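BlEst2 (Bacillus licheniformis, PDB 6WPX) probably hydrolyses ester bonds as a secreted lipase or esterase, and in this propeptide form carries a C-terminal domain with autoinhibitory effects. Local coordinates at residues 143-153 and 231-241; 180-189 and 470-481. All coordinates share one frame; numbering follows the deposited sequence.

Interaction 1 (143-153 and 231-241); sequences TLGTPHHGSQL and DGAVTEKNARL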
loop_
_atom_site.group_PDB
_atom_site.type_symbol
_atom_site.label_atom_id
_atom_site.label_comp_id
_atom_site.label_asym_id
_atom_site.label_seq_id
_atom_site.Cartn_x
_atom_site.Cartn_y
_atom_site.Cartn_z
ATOM N N THR A 143 8.372 -4.179 -13.435
ATOM C CA THR A 143 7.468 -4.239 -12.290
ATOM C C THR A 143 6.207 -3.439 -12.610
ATOM O O THR A 143 6.301 -2.356 -13.171
ATOM C CB THR A 143 8.147 -3.826 -10.984
ATOM O OG1 THR A 143 8.317 -2.410 -10.933
ATOM C CG2 THR A 143 9.463 -4.570 -10.723
ATOM N N LEU A 144 5.039 -3.987 -12.241
ATOM C CA LEU A 144 3.734 -3.386 -12.464
ATOM C C LEU A 144 3.109 -3.092 -11.101
ATOM O O LEU A 144 2.764 -4.022 -10.370
ATOM C CB LEU A 144 2.815 -4.360 -13.252
ATOM C CG LEU A 144 3.395 -5.039 -14.536
ATOM C CD1 LEU A 144 2.381 -6.011 -15.152
ATOM C CD2 LEU A 144 3.828 -4.013 -15.554
ATOM N N GLY A 145 2.955 -1.812 -10.793
ATOM C CA GLY A 145 2.367 -1.357 -9.532
ATOM C C GLY A 145 3.014 -1.955 -8.314
ATOM O O GLY A 145 2.323 -2.373 -7.379
ATOM N N THR A 146 4.347 -2.047 -8.331
ATOM C CA THR A 146 5.077 -2.643 -7.220
ATOM C C THR A 146 5.369 -1.587 -6.169
ATOM O O THR A 146 6.025 -0.601 -6.495
ATOM C CB THR A 146 6.391 -3.303 -7.692
ATOM O OG1 THR A 146 6.067 -4.440 -8.512
ATOM C CG2 THR A 146 7.279 -3.746 -6.495
ATOM N N PRO A 147 4.979 -1.805 -4.895
ATOM C CA PRO A 147 5.345 -0.828 -3.857
ATOM C C PRO A 147 6.816 -0.975 -3.442
ATOM O O PRO A 147 7.110 -1.417 -2.328
ATOM C CB PRO A 147 4.373 -1.139 -2.716
ATOM C CG PRO A 147 4.080 -2.621 -2.859
ATOM C CD PRO A 147 4.234 -2.954 -4.332
ATOM N N HIS A 148 7.751 -0.567 -4.332
ATOM C CA HIS A 148 9.191 -0.618 -4.024
ATOM C C HIS A 148 9.539 0.210 -2.767
ATOM O O HIS A 148 10.523 -0.102 -2.108
ATOM C CB HIS A 148 10.027 -0.126 -5.209
ATOM C CG HIS A 148 9.955 -1.035 -6.400
ATOM N ND1 HIS A 148 10.538 -2.291 -6.390
ATOM C CD2 HIS A 148 9.363 -0.831 -7.600
ATOM C CE1 HIS A 148 10.325 -2.789 -7.593
ATOM N NE2 HIS A 148 9.615 -1.942 -8.358
ATOM N N HIS A 149 8.742 1.261 -2.449
ATOM C CA HIS A 149 8.994 2.088 -1.258
ATOM C C HIS A 149 7.966 1.798 -0.148
ATOM O O HIS A 149 7.868 2.537 0.813
ATOM C CB HIS A 149 9.083 3.601 -1.596
ATOM C CG HIS A 149 10.165 3.921 -2.590
ATOM N ND1 HIS A 149 11.417 4.333 -2.190
ATOM C CD2 HIS A 149 10.159 3.799 -3.932
ATOM C CE1 HIS A 149 12.119 4.500 -3.295
ATOM N NE2 HIS A 149 11.413 4.181 -4.368
ATOM N N GLY A 150 7.220 0.719 -0.295
ATOM C CA GLY A 150 6.232 0.339 0.692
ATOM C C GLY A 150 4.827 0.827 0.427
ATOM O O GLY A 150 4.577 1.658 -0.453
ATOM N N SER A 151 3.912 0.313 1.223
ATOM C CA SER A 151 2.504 0.612 1.146
ATOM C C SER A 151 2.032 1.360 2.399
ATOM O O SER A 151 2.174 0.838 3.515
ATOM C CB SER A 151 1.725 -0.689 0.987
ATOM O OG SER A 151 0.351 -0.418 1.193
ATOM N N GLN A 152 1.472 2.575 2.213
ATOM C CA GLN A 152 0.906 3.359 3.336
ATOM C C GLN A 152 -0.344 2.647 3.892
ATOM O O GLN A 152 -0.700 2.832 5.052
ATOM C CB GLN A 152 0.589 4.812 2.946
ATOM C CG GLN A 152 1.840 5.637 2.535
ATOM C CD GLN A 152 2.055 5.609 1.023
ATOM O OE1 GLN A 152 1.678 4.651 0.324
ATOM N NE2 GLN A 152 2.698 6.653 0.499
ATOM N N LEU A 153 -0.969 1.798 3.069
ATOM C CA LEU A 153 -2.110 0.985 3.491
ATOM C C LEU A 153 -1.624 -0.142 4.410
ATOM O O LEU A 153 -2.316 -0.484 5.368
ATOM C CB LEU A 153 -2.860 0.449 2.278
ATOM C CG LEU A 153 -3.680 1.516 1.524
ATOM C CD1 LEU A 153 -4.154 0.968 0.169
ATOM C CD2 LEU A 153 -4.889 1.991 2.387
ATOM N N ASP A 231 -2.772 4.102 -7.652
ATOM C CA ASP A 231 -3.638 3.212 -8.427
ATOM C C ASP A 231 -4.697 2.524 -7.518
ATOM O O ASP A 231 -5.250 1.497 -7.902
ATOM C CB ASP A 231 -2.793 2.156 -9.172
ATOM C CG ASP A 231 -2.100 1.137 -8.267
ATOM O OD1 ASP A 231 -2.307 1.188 -7.028
ATOM O OD2 ASP A 231 -1.403 0.269 -8.790
ATOM N N GLY A 232 -4.922 3.079 -6.318
ATOM C CA GLY A 232 -5.855 2.500 -5.356
ATOM C C GLY A 232 -5.155 1.621 -4.333
ATOM O O GLY A 232 -5.715 1.345 -3.270
ATOM N N ALA A 233 -3.903 1.203 -4.616
ATOM C CA ALA A 233 -3.167 0.360 -3.668
ATOM C C ALA A 233 -1.750 0.831 -3.465
ATOM O O ALA A 233 -1.166 0.551 -2.434
ATOM C CB ALA A 233 -3.166 -1.087 -4.148
ATOM N N VAL A 234 -1.155 1.466 -4.486
ATOM C CA VAL A 234 0.246 1.876 -4.421
ATOM C C VAL A 234 0.342 3.274 -4.990
ATOM O O VAL A 234 -0.277 3.540 -6.024
ATOM C CB VAL A 234 1.183 0.885 -5.204
ATOM C CG1 VAL A 234 2.648 1.284 -5.060
ATOM C CG2 VAL A 234 0.981 -0.571 -4.762
ATOM N N THR A 235 1.135 4.151 -4.356
ATOM C CA THR A 235 1.348 5.512 -4.895
ATOM C C THR A 235 2.373 5.464 -6.022
ATOM O O THR A 235 3.271 4.637 -5.995
ATOM C CB THR A 235 1.756 6.506 -3.818
ATOM O OG1 THR A 235 3.061 6.160 -3.375
ATOM C CG2 THR A 235 0.747 6.560 -2.636
ATOM N N GLU A 236 2.241 6.366 -7.004
ATOM C CA GLU A 236 3.164 6.400 -8.139
ATOM C C GLU A 236 4.617 6.546 -7.617
ATOM O O GLU A 236 5.511 5.837 -8.080
ATOM C CB GLU A 236 2.767 7.548 -9.094
ATOM C CG GLU A 236 3.762 7.787 -10.217
ATOM C CD GLU A 236 4.935 8.705 -9.921
ATOM O OE1 GLU A 236 5.958 8.608 -10.626
ATOM O OE2 GLU A 236 4.842 9.511 -8.968
ATOM N N LYS A 237 4.845 7.456 -6.648
ATOM C CA LYS A 237 6.193 7.644 -6.092
ATOM C C LYS A 237 6.745 6.365 -5.434
ATOM O O LYS A 237 7.937 6.077 -5.568
ATOM C CB LYS A 237 6.254 8.843 -5.130
ATOM C CG LYS A 237 6.237 10.199 -5.861
ATOM C CD LYS A 237 7.575 10.514 -6.576
ATOM C CE LYS A 237 7.382 11.342 -7.820
ATOM N NZ LYS A 237 8.614 11.389 -8.651
ATOM N N ASN A 238 5.876 5.577 -4.768
ATOM C CA ASN A 238 6.339 4.358 -4.128
ATOM C C ASN A 238 6.449 3.183 -5.078
ATOM O O ASN A 238 6.979 2.164 -4.677
ATOM C CB ASN A 238 5.468 4.017 -2.905
ATOM C CG ASN A 238 5.683 4.956 -1.736
ATOM O OD1 ASN A 238 6.238 6.039 -1.869
ATOM N ND2 ASN A 238 5.315 4.533 -0.552
ATOM N N ALA A 239 6.002 3.335 -6.342
ATOM C CA ALA A 239 6.085 2.285 -7.367
ATOM C C ALA A 239 7.381 2.372 -8.187
ATOM O O ALA A 239 7.598 1.567 -9.111
ATOM C CB ALA A 239 4.872 2.352 -8.284
ATOM N N ARG A 240 8.258 3.335 -7.839
ATOM C CA ARG A 240 9.486 3.606 -8.604
ATOM C C ARG A 240 10.761 3.110 -7.945
ATOM O O ARG A 240 10.772 2.867 -6.732
ATOM C CB ARG A 240 9.630 5.133 -8.868
ATOM C CG ARG A 240 8.412 5.799 -9.477
ATOM C CD ARG A 240 7.857 4.996 -10.651
ATOM N NE ARG A 240 6.844 5.748 -11.368
ATOM C CZ ARG A 240 6.387 5.433 -12.569
ATOM N NH1 ARG A 240 6.851 4.361 -13.206
ATOM N NH2 ARG A 240 5.458 6.175 -13.140
ATOM N N LEU A 241 11.831 2.976 -8.759
ATOM C CA LEU A 241 13.183 2.651 -8.332
ATOM C C LEU A 241 14.114 3.758 -8.869
ATOM O O LEU A 241 13.931 4.209 -10.012
ATOM C CB LEU A 241 13.654 1.266 -8.806
ATOM C CG LEU A 241 12.970 0.050 -8.172
ATOM C CD1 LEU A 241 13.317 -1.216 -8.955
ATOM C CD2 LEU A 241 13.391 -0.115 -6.719
HETATM O O HOH W 1 6.166 -0.607 -10.356
HETATM O O HOH W 2 2.342 3.115 -1.916
HETATM O O HOH W 3 -1.319 -1.445 -0.568
HETATM O O HOH W 4 4.001 8.040 -1.621
#

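Interaction 2 (180-189 and 470-481); sequences QTGFMKSFRD and SIYVNDKGEKFE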
loop_
_atom_site.group_PDB
_atom_site.type_symbol
_atom_site.label_atom_id
_atom_site.label_comp_id
_atom_site.label_asym_id
_atom_site.label_seq_id
_atom_site.Cartn_x
_atom_site.Cartn_y
_atom_site.Cartn_z
ATOM N N GLN A 180 5.298 -2.608 4.898
ATOM C CA GLN A 180 5.308 -1.337 5.647
ATOM C C GLN A 180 6.421 -0.444 5.081
ATOM O O GLN A 180 7.482 -0.951 4.694
ATOM C CB GLN A 180 5.551 -1.575 7.138
ATOM C CG GLN A 180 4.378 -2.270 7.803
ATOM C CD GLN A 180 4.700 -2.678 9.207
ATOM O OE1 GLN A 180 4.389 -1.972 10.181
ATOM N NE2 GLN A 180 5.307 -3.852 9.350
ATOM N N THR A 181 6.171 0.864 4.996
ATOM C CA THR A 181 7.133 1.797 4.387
ATOM C C THR A 181 8.448 1.866 5.161
ATOM O O THR A 181 9.495 2.079 4.558
ATOM C CB THR A 181 6.524 3.185 4.158
ATOM O OG1 THR A 181 6.108 3.720 5.407
ATOM C CG2 THR A 181 5.372 3.163 3.186
ATOM N N GLY A 182 8.390 1.687 6.479
ATOM C CA GLY A 182 9.601 1.693 7.297
ATOM C C GLY A 182 10.476 0.504 6.946
ATOM O O GLY A 182 11.688 0.645 6.791
ATOM N N PHE A 183 9.850 -0.684 6.820
ATOM C CA PHE A 183 10.522 -1.947 6.467
ATOM C C PHE A 183 11.067 -1.838 5.040
ATOM O O PHE A 183 12.205 -2.222 4.791
ATOM C CB PHE A 183 9.508 -3.107 6.528
ATOM C CG PHE A 183 10.124 -4.484 6.528
ATOM C CD1 PHE A 183 10.478 -5.106 5.336
ATOM C CD2 PHE A 183 10.369 -5.159 7.725
ATOM C CE1 PHE A 183 11.046 -6.387 5.337
ATOM C CE2 PHE A 183 10.923 -6.445 7.723
ATOM C CZ PHE A 183 11.243 -7.055 6.523
ATOM N N MET A 184 10.261 -1.303 4.110
ATOM C CA MET A 184 10.721 -1.142 2.738
ATOM C C MET A 184 11.819 -0.105 2.620
ATOM O O MET A 184 12.682 -0.280 1.775
ATOM C CB MET A 184 9.559 -0.878 1.771
ATOM C CG MET A 184 8.705 -2.130 1.507
ATOM S SD MET A 184 9.635 -3.565 0.922
ATOM C CE MET A 184 10.373 -2.922 -0.577
ATOM N N LYS A 185 11.854 0.930 3.502
ATOM C CA LYS A 185 12.942 1.927 3.466
ATOM C C LYS A 185 14.279 1.239 3.766
ATOM O O LYS A 185 15.272 1.489 3.086
ATOM C CB LYS A 185 12.675 3.088 4.443
ATOM C CG LYS A 185 13.761 4.180 4.461
ATOM C CD LYS A 185 13.598 5.190 3.345
ATOM C CE LYS A 185 14.690 6.236 3.311
ATOM N NZ LYS A 185 14.432 7.342 4.263
ATOM N N SER A 186 14.272 0.339 4.757
ATOM C CA SER A 186 15.424 -0.464 5.151
ATOM C C SER A 186 15.775 -1.442 4.001
ATOM O O SER A 186 16.941 -1.534 3.634
ATOM C CB SER A 186 15.104 -1.219 6.429
ATOM O OG SER A 186 16.121 -2.138 6.784
ATOM N N PHE A 187 14.769 -2.131 3.397
ATOM C CA PHE A 187 15.007 -3.034 2.259
ATOM C C PHE A 187 15.670 -2.249 1.123
ATOM O O PHE A 187 16.654 -2.720 0.574
ATOM C CB PHE A 187 13.711 -3.717 1.766
ATOM C CG PHE A 187 13.939 -4.651 0.591
ATOM C CD1 PHE A 187 14.415 -5.947 0.787
ATOM C CD2 PHE A 187 13.722 -4.218 -0.717
ATOM C CE1 PHE A 187 14.667 -6.793 -0.308
ATOM C CE2 PHE A 187 13.982 -5.058 -1.803
ATOM C CZ PHE A 187 14.430 -6.343 -1.596
ATOM N N ARG A 188 15.173 -1.029 0.818
ATOM C CA ARG A 188 15.754 -0.140 -0.202
ATOM C C ARG A 188 17.225 0.139 0.121
ATOM O O ARG A 188 18.088 0.004 -0.750
ATOM C CB ARG A 188 14.973 1.195 -0.289
ATOM C CG ARG A 188 13.573 1.075 -0.897
ATOM C CD ARG A 188 13.520 1.332 -2.410
ATOM N NE ARG A 188 14.387 0.398 -3.123
ATOM C CZ ARG A 188 14.071 -0.858 -3.404
ATOM N NH1 ARG A 188 14.960 -1.657 -3.965
ATOM N NH2 ARG A 188 12.851 -1.320 -3.148
ATOM N N ASP A 189 17.516 0.473 1.390
ATOM C CA ASP A 189 18.873 0.761 1.845
ATOM C C ASP A 189 19.862 -0.410 1.621
ATOM O O ASP A 189 20.998 -0.168 1.227
ATOM C CB ASP A 189 18.861 1.204 3.309
ATOM C CG ASP A 189 20.243 1.579 3.824
ATOM O OD1 ASP A 189 20.697 2.706 3.537
ATOM O OD2 ASP A 189 20.894 0.718 4.457
ATOM N N SER A 470 5.577 5.013 10.212
ATOM C CA SER A 470 6.130 3.679 10.065
ATOM C C SER A 470 7.637 3.791 10.123
ATOM O O SER A 470 8.237 4.424 9.267
ATOM C CB SER A 470 5.706 3.078 8.727
ATOM O OG SER A 470 6.210 1.762 8.579
ATOM N N ILE A 471 8.248 3.198 11.137
ATOM C CA ILE A 471 9.697 3.305 11.357
ATOM C C ILE A 471 10.325 1.961 11.608
ATOM O O ILE A 471 9.911 1.249 12.514
ATOM C CB ILE A 471 10.037 4.308 12.518
ATOM C CG1 ILE A 471 9.361 5.687 12.299
ATOM C CG2 ILE A 471 11.572 4.465 12.716
ATOM C CD1 ILE A 471 9.277 6.594 13.486
ATOM N N TYR A 472 11.372 1.632 10.844
ATOM C CA TYR A 472 12.102 0.401 11.113
ATOM C C TYR A 472 13.389 0.807 11.803
ATOM O O TYR A 472 14.034 1.760 11.378
ATOM C CB TYR A 472 12.394 -0.402 9.838
ATOM C CG TYR A 472 13.204 -1.652 10.105
ATOM C CD1 TYR A 472 12.633 -2.755 10.732
ATOM C CD2 TYR A 472 14.558 -1.715 9.779
ATOM C CE1 TYR A 472 13.383 -3.896 11.012
ATOM C CE2 TYR A 472 15.309 -2.862 10.027
ATOM C CZ TYR A 472 14.716 -3.952 10.639
ATOM O OH TYR A 472 15.461 -5.073 10.911
ATOM N N VAL A 473 13.767 0.091 12.857
ATOM C CA VAL A 473 15.004 0.352 13.599
ATOM C C VAL A 473 15.792 -0.954 13.593
ATOM O O VAL A 473 15.273 -1.982 14.036
ATOM C CB VAL A 473 14.755 0.924 15.023
ATOM C CG1 VAL A 473 16.073 1.162 15.773
ATOM C CG2 VAL A 473 13.946 2.216 14.964
ATOM N N ASN A 474 17.008 -0.933 13.005
ATOM C CA ASN A 474 17.847 -2.126 12.898
ATOM C C ASN A 474 18.671 -2.362 14.170
ATOM O O ASN A 474 18.560 -1.583 15.120
ATOM C CB ASN A 474 18.737 -2.077 11.629
ATOM C CG ASN A 474 19.779 -0.972 11.580
ATOM O OD1 ASN A 474 20.200 -0.394 12.595
ATOM N ND2 ASN A 474 20.235 -0.663 10.380
ATOM N N ASP A 475 19.513 -3.413 14.167
ATOM C CA ASP A 475 20.414 -3.799 15.266
ATOM C C ASP A 475 21.368 -2.669 15.720
ATOM O O ASP A 475 21.674 -2.589 16.907
ATOM C CB ASP A 475 21.209 -5.072 14.896
ATOM C CG ASP A 475 22.171 -4.915 13.719
ATOM O OD1 ASP A 475 21.688 -4.767 12.559
ATOM O OD2 ASP A 475 23.405 -4.964 13.949
ATOM N N LYS A 476 21.807 -1.790 14.788
ATOM C CA LYS A 476 22.718 -0.674 15.081
ATOM C C LYS A 476 22.008 0.575 15.624
ATOM O O LYS A 476 22.673 1.528 16.039
ATOM C CB LYS A 476 23.577 -0.323 13.855
ATOM C CG LYS A 476 24.699 -1.322 13.577
ATOM C CD LYS A 476 25.567 -0.901 12.393
ATOM C CE LYS A 476 25.135 -1.534 11.090
ATOM N NZ LYS A 476 25.955 -1.053 9.947
ATOM N N GLY A 477 20.677 0.557 15.632
ATOM C CA GLY A 477 19.871 1.678 16.106
ATOM C C GLY A 477 19.566 2.693 15.023
ATOM O O GLY A 477 19.062 3.779 15.328
ATOM N N GLU A 478 19.876 2.352 13.750
ATOM C CA GLU A 478 19.595 3.204 12.588
ATOM C C GLU A 478 18.092 3.159 12.320
ATOM O O GLU A 478 17.516 2.072 12.275
ATOM C CB GLU A 478 20.335 2.707 11.340
ATOM C CG GLU A 478 21.844 2.874 11.366
ATOM C CD GLU A 478 22.541 2.209 10.194
ATOM O OE1 GLU A 478 22.217 2.552 9.034
ATOM O OE2 GLU A 478 23.414 1.343 10.432
ATOM N N LYS A 479 17.470 4.347 12.151
ATOM C CA LYS A 479 16.036 4.532 11.905
ATOM C C LYS A 479 15.763 4.685 10.399
ATOM O O LYS A 479 16.429 5.472 9.718
ATOM C CB LYS A 479 15.499 5.774 12.649
ATOM C CG LYS A 479 15.958 5.918 14.097
ATOM C CD LYS A 479 15.832 7.373 14.594
ATOM C CE LYS A 479 14.737 7.480 15.595
ATOM N NZ LYS A 479 14.765 8.789 16.294
ATOM N N PHE A 480 14.740 3.963 9.911
ATOM C CA PHE A 480 14.295 3.963 8.524
ATOM C C PHE A 480 12.841 4.371 8.464
ATOM O O PHE A 480 11.956 3.695 9.018
ATOM C CB PHE A 480 14.537 2.597 7.855
ATOM C CG PHE A 480 15.985 2.196 7.843
ATOM C CD1 PHE A 480 16.544 1.526 8.920
ATOM C CD2 PHE A 480 16.802 2.506 6.759
ATOM C CE1 PHE A 480 17.899 1.176 8.914
ATOM C CE2 PHE A 480 18.149 2.147 6.755
ATOM C CZ PHE A 480 18.686 1.476 7.823
ATOM N N GLU A 481 12.612 5.537 7.866
ATOM C CA GLU A 481 11.294 6.134 7.718
ATOM C C GLU A 481 11.271 6.875 6.418
ATOM O O GLU A 481 12.185 7.659 6.130
ATOM C CB GLU A 481 10.981 7.088 8.876
ATOM C CG GLU A 481 9.529 7.532 8.909
ATOM C CD GLU A 481 9.182 8.472 10.046
ATOM O OE1 GLU A 481 10.088 8.803 10.843
ATOM O OE2 GLU A 481 8.009 8.894 10.135
HETATM O O HOH W 5 4.789 0.586 10.528
HETATM O O HOH W 6 7.730 5.310 6.737
#

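Interaction 1 (143-153 and 231-241)
Asn238 grips the 147-150 turn where the loop after strand 138-144 meets loop 231-241, within an alpha/beta-hydrolase fold. Asn238 O accepts from His149 N at 3.0 Å, in the carbonyl plane and on a lone pair. Asn238 ND2 donates to Gly150 O, also at 3.0 Å. That donor lies 47° out of the carbonyl plane, although Gly150 O is close to the Asn238 amide plane. His149 NE2 adds a weak bond to Arg240 O. Within 231-241, Asp231 OD1 takes Ala233 N and Val234 N, an Asx turn and Asx motif, while OD2 bonds His254 ND1. That last bond is consistent with the acid-histidine pair of alpha/beta hydrolases.

Water carries more of the polar contact. One water joins Thr143 OG1, Thr146 N and Ala239 O. Another links Gly150 O, Gln152 OE1 and Thr235 N.

Apolar contacts add to this. Val234 CG1 is anti to its own N (chi1 -177°) and reaches Pro147 CB at 3.8 Å. The His148 ring is sandwiched. Thr146 CG2 covers one face, and Leu241 CG sits over the centre of the other, 3.6 Å from the centroid. The ring's edge is held by His148 NE2, which pairs with Thr143 OG1 at 2.9 Å.

Interaction 2 (180-189 and 470-481)
Ser470 OG is held by several groups at the start of helix 181-191. Gly182 N donates to it at 3.0 Å, and a water that also donates to Gln180 OE1 accepts from it at 2.7 Å. Asp155 OD1 makes a further, weak bond. Gln180 NE2 also bonds Tyr177 O. A second water donates to Thr181 OG1 and Ser470 O; Thr181 OG1 also hydrogen-bonds Asp155 OD2.

The helix lies against the hairpin formed by strands 462-473 and 479-480, part of an antiparallel C-terminal sheet. Gly182 brings the two closest, with its CA 4.4 Å from Ile471 CA. A beta carbon there would collide with the strand backbone.

Ser186 meets two rings, those of Tyr472 and Phe480. Its OG touches Tyr472 CD2 at 3.4 Å, and its CA rests over one face of Phe480, offset toward the rim. Farther on, Asp189 CB meets Phe480 CE2 at 3.6 Å. The Phe183 ring points its edge at the face of Tyr472, planes 65° apart.

Lys185 bends at chi2 (83°), lays CG against Phe480 CB, and brings NZ to Glu481 O at 2.9 Å, well above the carbonyl plane. With an alanine here, Glu481 O would probably lose its ammonium donor and Phe480 CB the cover given by CG. The buried Ser470 bond fixes the helix start on the strand, the Lys185 bond ties the partly exposed edge, and the rings add apolar contact.

How the interactions relate
The centres of the two interactions lie about 17 Å apart, and their segments alternate along the chain: 143-153, 180-189, 231-241, then 470-481. Interaction 1 lies within the alpha/beta-hydrolase part, between the end of strand 138-144 and the loop before strand 245-246. Interaction 2 sets helix 181-191 against the last hairpin of the C-terminal five-stranded sheet. That helix connects them. Arg188 NH2 probably hydrogen-bonds His148 O at 2.8 Å, and Met184 and Thr181 pack on the same turn. One helix therefore touches the buried loops on one side and the C-terminal sheet on another. This is consistent with a C-terminal domain that sits close enough to influence the catalytic part.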